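Local coordinates for putative OMPA family lipoprotein (Burkholderia pseudomallei, PDB 4B5C) that probably forms part of the Tol-Pal system, which has a role in outer membrane invagination during cell division and in keeping that membrane intact, at residues A49-H54 and R94-L99; H65-G70 and E107-G112. All coordinates share one frame; numbering follows the deposited sequence.

Contact 1: residues A49-H54 and R94-L99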
loop_
_atom_site.group_PDB
_atom_site.type_symbol
_atom_site.label_atom_id
_atom_site.label_comp_id
_atom_site.label_asym_id
_atom_site.label_seq_id
_atom_site.Cartn_x
_atom_site.Cartn_y
_atom_site.Cartn_z
ATOM N N ALA A 49 -6.576 -11.523 2.301
ATOM C CA ALA A 49 -7.996 -11.192 2.368
ATOM C C ALA A 49 -8.233 -9.735 1.987
ATOM O O ALA A 49 -9.148 -9.420 1.222
ATOM C CB ALA A 49 -8.542 -11.474 3.758
ATOM N N LEU A 50 -7.402 -8.850 2.528
ATOM C CA LEU A 50 -7.505 -7.425 2.247
ATOM C C LEU A 50 -7.354 -7.149 0.758
ATOM O O LEU A 50 -8.150 -6.413 0.171
ATOM C CB LEU A 50 -6.455 -6.646 3.045
ATOM C CG LEU A 50 -6.417 -5.125 2.884
ATOM C CD1 LEU A 50 -5.580 -4.492 3.987
ATOM C CD2 LEU A 50 -5.883 -4.729 1.516
ATOM N N LEU A 51 -6.329 -7.736 0.150
ATOM C CA LEU A 51 -6.075 -7.540 -1.274
ATOM C C LEU A 51 -7.184 -8.145 -2.137
ATOM O O LEU A 51 -7.636 -7.532 -3.106
ATOM C CB LEU A 51 -4.712 -8.118 -1.662
ATOM C CG LEU A 51 -3.497 -7.446 -1.016
ATOM C CD1 LEU A 51 -2.235 -8.238 -1.295
ATOM C CD2 LEU A 51 -3.350 -6.008 -1.498
ATOM N N GLN A 52 -7.620 -9.348 -1.782
ATOM C CA GLN A 52 -8.699 -10.008 -2.505
ATOM C C GLN A 52 -9.959 -9.148 -2.511
ATOM O O GLN A 52 -10.575 -8.945 -3.558
ATOM C CB GLN A 52 -8.991 -11.383 -1.900
ATOM C CG GLN A 52 -7.931 -12.433 -2.210
ATOM C CD GLN A 52 -8.100 -13.686 -1.374
ATOM O OE1 GLN A 52 -8.774 -13.668 -0.343
ATOM N NE2 GLN A 52 -7.491 -14.783 -1.812
ATOM N N GLN A 53 -10.333 -8.639 -1.341
ATOM C CA GLN A 53 -11.525 -7.806 -1.212
ATOM C C GLN A 53 -11.438 -6.557 -2.079
ATOM O O GLN A 53 -12.347 -6.267 -2.856
ATOM C CB GLN A 53 -11.753 -7.419 0.249
ATOM C CG GLN A 53 -12.156 -8.586 1.130
ATOM C CD GLN A 53 -13.436 -9.249 0.655
ATOM O OE1 GLN A 53 -14.384 -8.575 0.248
ATOM N NE2 GLN A 53 -13.467 -10.577 0.695
ATOM N N HIS A 54 -10.342 -5.819 -1.942
ATOM C CA HIS A 54 -10.120 -4.635 -2.762
ATOM C C HIS A 54 -10.052 -4.981 -4.250
ATOM O O HIS A 54 -10.479 -4.194 -5.095
ATOM C CB HIS A 54 -8.851 -3.899 -2.325
ATOM C CG HIS A 54 -9.040 -3.024 -1.124
ATOM N ND1 HIS A 54 -9.415 -1.702 -1.221
ATOM C CD2 HIS A 54 -8.905 -3.283 0.199
ATOM C CE1 HIS A 54 -9.504 -1.182 -0.009
ATOM N NE2 HIS A 54 -9.199 -2.120 0.869
ATOM N N ARG A 94 1.156 -5.647 -8.104
ATOM C CA ARG A 94 1.236 -6.959 -8.743
ATOM C C ARG A 94 0.252 -7.949 -8.118
ATOM O O ARG A 94 -0.341 -8.776 -8.817
ATOM C CB ARG A 94 2.667 -7.508 -8.702
ATOM C CG ARG A 94 3.636 -6.756 -9.605
ATOM C CD ARG A 94 5.010 -7.420 -9.670
ATOM N NE ARG A 94 5.787 -7.223 -8.449
ATOM C CZ ARG A 94 5.966 -8.152 -7.516
ATOM N NH1 ARG A 94 5.426 -9.356 -7.662
ATOM N NH2 ARG A 94 6.689 -7.881 -6.437
ATOM N N ALA A 95 0.076 -7.858 -6.802
ATOM C CA ALA A 95 -0.893 -8.693 -6.105
ATOM C C ALA A 95 -2.298 -8.428 -6.639
ATOM O O ALA A 95 -3.069 -9.357 -6.881
ATOM C CB ALA A 95 -0.835 -8.435 -4.606
ATOM N N LEU A 96 -2.617 -7.152 -6.825
ATOM C CA LEU A 96 -3.914 -6.754 -7.352
ATOM C C LEU A 96 -4.053 -7.126 -8.826
ATOM O O LEU A 96 -5.128 -7.529 -9.270
ATOM C CB LEU A 96 -4.141 -5.251 -7.152
ATOM C CG LEU A 96 -4.377 -4.793 -5.709
ATOM C CD1 LEU A 96 -4.495 -3.275 -5.619
ATOM C CD2 LEU A 96 -5.614 -5.464 -5.132
ATOM N N SER A 97 -2.966 -6.989 -9.580
ATOM C CA SER A 97 -2.967 -7.364 -10.993
ATOM C C SER A 97 -3.223 -8.857 -11.142
ATOM O O SER A 97 -4.019 -9.287 -11.980
ATOM C CB SER A 97 -1.635 -7.004 -11.653
ATOM O OG SER A 97 -1.365 -5.618 -11.542
ATOM N N LEU A 98 -2.536 -9.644 -10.320
ATOM C CA LEU A 98 -2.698 -11.089 -10.329
ATOM C C LEU A 98 -4.149 -11.463 -10.039
ATOM O O LEU A 98 -4.644 -12.478 -10.523
ATOM C CB LEU A 98 -1.775 -11.730 -9.289
ATOM C CG LEU A 98 -1.579 -13.244 -9.369
ATOM C CD1 LEU A 98 -0.813 -13.615 -10.632
ATOM C CD2 LEU A 98 -0.853 -13.754 -8.134
ATOM N N LEU A 99 -4.825 -10.637 -9.248
ATOM C CA LEU A 99 -6.211 -10.902 -8.877
ATOM C C LEU A 99 -7.195 -10.401 -9.932
ATOM O O LEU A 99 -8.405 -10.582 -9.798
ATOM C CB LEU A 99 -6.528 -10.289 -7.515
ATOM C CG LEU A 99 -5.866 -10.977 -6.320
ATOM C CD1 LEU A 99 -5.834 -10.061 -5.102
ATOM C CD2 LEU A 99 -6.567 -12.290 -5.999
#
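Leu51 reaches from helix 48-60 to the last turn of helix 78-98, where its CD1 methyl lies 3.6 Å from CB of Ala95. CG stands beside the backbone N and anti to the carbonyl carbon (chi1 -64°), which carries this branch to Ala95. The other methyl of Leu51, CD2, lies 4.3 Å from Leu96 CD2, a looser contact. Leu96 and Leu99 approach the backbone of helix 48-60 as well: Leu51 O has Leu96 CD2 at 3.5 Å and Leu99 CD1 at 3.7 Å, both van der Waals contacts with a carbonyl. Leu99, just past the helical residues, also places CD2 4.0 Å from CG of the extended Gln52 side chain, the two side chains crossing at a slant near the more exposed margin. The interface is van der Waals packing, mostly between apolar side chains, with no polar bond between the two segments; 241 Å² of surface is buried in total, and the closest CA pair, Leu51 and Leu96, is 6.5 Å apart. Leu99 O accepts a hydrogen bond from Lys59 NZ, a polar tie back to helix 48-60. Two helices on one side of the sheet are thus joined here, with Leu96 and Leu99 both on Ala55 of helix 48-60 and Leu96 also touching Met106 of strand 106-112.

Contact 2: residues H65-G70 and E107-G112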
loop_
_atom_site.group_PDB
_atom_site.type_symbol
_atom_site.label_atom_id
_atom_site.label_comp_id
_atom_site.label_asym_id
_atom_site.label_seq_id
_atom_site.Cartn_x
_atom_site.Cartn_y
_atom_site.Cartn_z
ATOM N N HIS A 65 -10.130 4.593 -9.516
ATOM C CA HIS A 65 -8.678 4.606 -9.612
ATOM C C HIS A 65 -8.072 4.720 -8.218
ATOM O O HIS A 65 -8.660 5.330 -7.325
ATOM C CB HIS A 65 -8.202 5.775 -10.475
ATOM C CG HIS A 65 -8.600 5.670 -11.915
ATOM N ND1 HIS A 65 -9.911 5.542 -12.318
ATOM C CD2 HIS A 65 -7.857 5.681 -13.045
ATOM C CE1 HIS A 65 -9.959 5.474 -13.636
ATOM N NE2 HIS A 65 -8.726 5.556 -14.103
ATOM N N ILE A 66 -6.897 4.131 -8.035
ATOM C CA ILE A 66 -6.197 4.220 -6.760
ATOM C C ILE A 66 -4.705 4.451 -6.959
ATOM O O ILE A 66 -4.110 3.944 -7.910
ATOM C CB ILE A 66 -6.374 2.941 -5.914
ATOM C CG1 ILE A 66 -5.753 1.738 -6.629
ATOM C CG2 ILE A 66 -7.843 2.694 -5.609
ATOM C CD1 ILE A 66 -5.534 0.540 -5.728
ATOM N N LEU A 67 -4.110 5.231 -6.062
ATOM C CA LEU A 67 -2.659 5.327 -5.983
ATOM C C LEU A 67 -2.167 4.403 -4.877
ATOM O O LEU A 67 -2.647 4.458 -3.747
ATOM C CB LEU A 67 -2.203 6.761 -5.705
ATOM C CG LEU A 67 -2.310 7.784 -6.838
ATOM C CD1 LEU A 67 -1.695 9.109 -6.408
ATOM C CD2 LEU A 67 -1.635 7.271 -8.098
ATOM N N ILE A 68 -1.224 3.534 -5.211
ATOM C CA ILE A 68 -0.612 2.680 -4.210
ATOM C C ILE A 68 0.677 3.347 -3.756
ATOM O O ILE A 68 1.693 3.292 -4.449
ATOM C CB ILE A 68 -0.325 1.270 -4.754
ATOM C CG1 ILE A 68 -1.590 0.681 -5.387
ATOM C CG2 ILE A 68 0.199 0.364 -3.647
ATOM C CD1 ILE A 68 -1.397 -0.699 -5.990
ATOM N N GLN A 69 0.620 3.992 -2.597
ATOM C CA GLN A 69 1.738 4.787 -2.104
ATOM C C GLN A 69 2.614 4.009 -1.133
ATOM O O GLN A 69 2.176 3.644 -0.038
ATOM C CB GLN A 69 1.220 6.066 -1.445
ATOM C CG GLN A 69 0.298 6.874 -2.346
ATOM C CD GLN A 69 -0.278 8.090 -1.650
ATOM O OE1 GLN A 69 0.008 8.348 -0.480
ATOM N NE2 GLN A 69 -1.100 8.845 -2.370
ATOM N N GLY A 70 3.854 3.761 -1.543
ATOM C CA GLY A 70 4.807 3.046 -0.714
ATOM C C GLY A 70 5.581 3.971 0.205
ATOM O O GLY A 70 5.990 5.063 -0.194
ATOM N N GLU A 107 -1.845 2.912 -10.115
ATOM C CA GLU A 107 -0.520 3.498 -10.279
ATOM C C GLU A 107 0.255 3.351 -8.978
ATOM O O GLU A 107 -0.187 3.814 -7.926
ATOM C CB GLU A 107 -0.608 4.970 -10.686
ATOM C CG GLU A 107 -0.909 5.179 -12.165
ATOM C CD GLU A 107 0.164 4.581 -13.063
ATOM O OE1 GLU A 107 1.350 4.605 -12.668
ATOM O OE2 GLU A 107 -0.178 4.079 -14.156
ATOM N N ALA A 108 1.403 2.687 -9.054
ATOM C CA ALA A 108 2.249 2.481 -7.886
ATOM C C ALA A 108 3.271 3.604 -7.766
ATOM O O ALA A 108 4.088 3.802 -8.669
ATOM C CB ALA A 108 2.945 1.130 -7.967
ATOM N N VAL A 109 3.220 4.337 -6.656
ATOM C CA VAL A 109 4.143 5.445 -6.423
ATOM C C VAL A 109 4.869 5.298 -5.083
ATOM O O VAL A 109 4.403 4.591 -4.188
ATOM C CB VAL A 109 3.426 6.805 -6.479
ATOM C CG1 VAL A 109 2.709 6.969 -7.807
ATOM C CG2 VAL A 109 2.442 6.939 -5.321
ATOM N N SER A 110 6.012 5.966 -4.948
ATOM C CA SER A 110 6.801 5.891 -3.722
ATOM C C SER A 110 7.010 7.263 -3.091
ATOM O O SER A 110 7.405 8.209 -3.772
ATOM C CB SER A 110 8.159 5.238 -3.990
ATOM O OG SER A 110 8.977 5.286 -2.830
ATOM N N LEU A 111 6.747 7.360 -1.791
ATOM C CA LEU A 111 7.009 8.584 -1.041
ATOM C C LEU A 111 8.299 8.429 -0.244
ATOM O O LEU A 111 8.759 9.366 0.409
ATOM C CB LEU A 111 5.847 8.905 -0.097
ATOM C CG LEU A 111 4.455 8.974 -0.729
ATOM C CD1 LEU A 111 3.392 9.254 0.324
ATOM C CD2 LEU A 111 4.412 10.018 -1.837
ATOM N N GLY A 112 8.880 7.234 -0.309
ATOM C CA GLY A 112 10.093 6.934 0.426
ATOM C C GLY A 112 9.922 7.192 1.910
ATOM O O GLY A 112 8.948 6.747 2.519
#
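Parallel backbone pairing joins strands 66-71 and 106-112, the latter at the edge of the four-stranded mixed sheet within this chain. Leu67 pairs with Glu107, Ile68 with Ala108, Gln69 with Val109 and Gly70 with Ser110, and the axes of the short segments are inclined at 29°. The hydrogen bonds alternate in direction: Ile68 N gives to Glu107 O, Val109 N to Ile68 O, Gly70 N to Val109 O and Leu111 N to Gly70 O, all at 2.8-2.9 Å. A longer, weak bond from Glu107 N to Ile66 O (3.3 Å) precedes them. Gly70 N to Val109 O is nearly straight, 171° at the hydrogen, and lies in the carbonyl plane, whereas Val109 N sits 31° out of the plane of the Ile68 carbonyl. Helix 78-98 connects the two strands in sequence and lies over one face of the pair, completing a beta-alpha-beta unit of the OmpA-like domain. Ile68, Ala108 and Ser110 face that helix, touching Val92, Ala89 and Gln86 respectively. Ser110 OG is hydrogen-bonded to Leu82 O of helix 78-98 and accepts from Gly112 N, an ST turn. Leu67, Gln69, Glu107 and Val109 project from the other face. There Leu67 CD2 lies 3.6 Å from Glu107 CB, while Gln69 and Val109 run side by side, with Gln69 CG 3.7 Å from Val109 CG2. The extended Gln69 chain carries OE1 to within 3.6 Å of Leu111 CD1. On its other side, strand 66-71 hydrogen-bonds antiparallel strand 131-136, Leu67 with Val135 and Gln69 with Asp133.

From the N terminus the chain passes through 49-54 in helix 48-60 and then 65-70 in the next strand, before helix 78-98 brings it to 94-99. Contact 1 closes there, with 39 residues between its segments. Contact 2 closes later, when 107-112 returns beside 65-70 after 36 intervening residues. Their segments alternate, so the two loops cross instead of nesting. Contact 1 ties two helices to each other; contact 2 ties two strands of the sheet. Although their centres are 15 Å apart, they meet at Leu96 CD1, which lies 4.0 Å from both Ile66 CD1 and Ile68 CD1, linking the helical layer to the sheet.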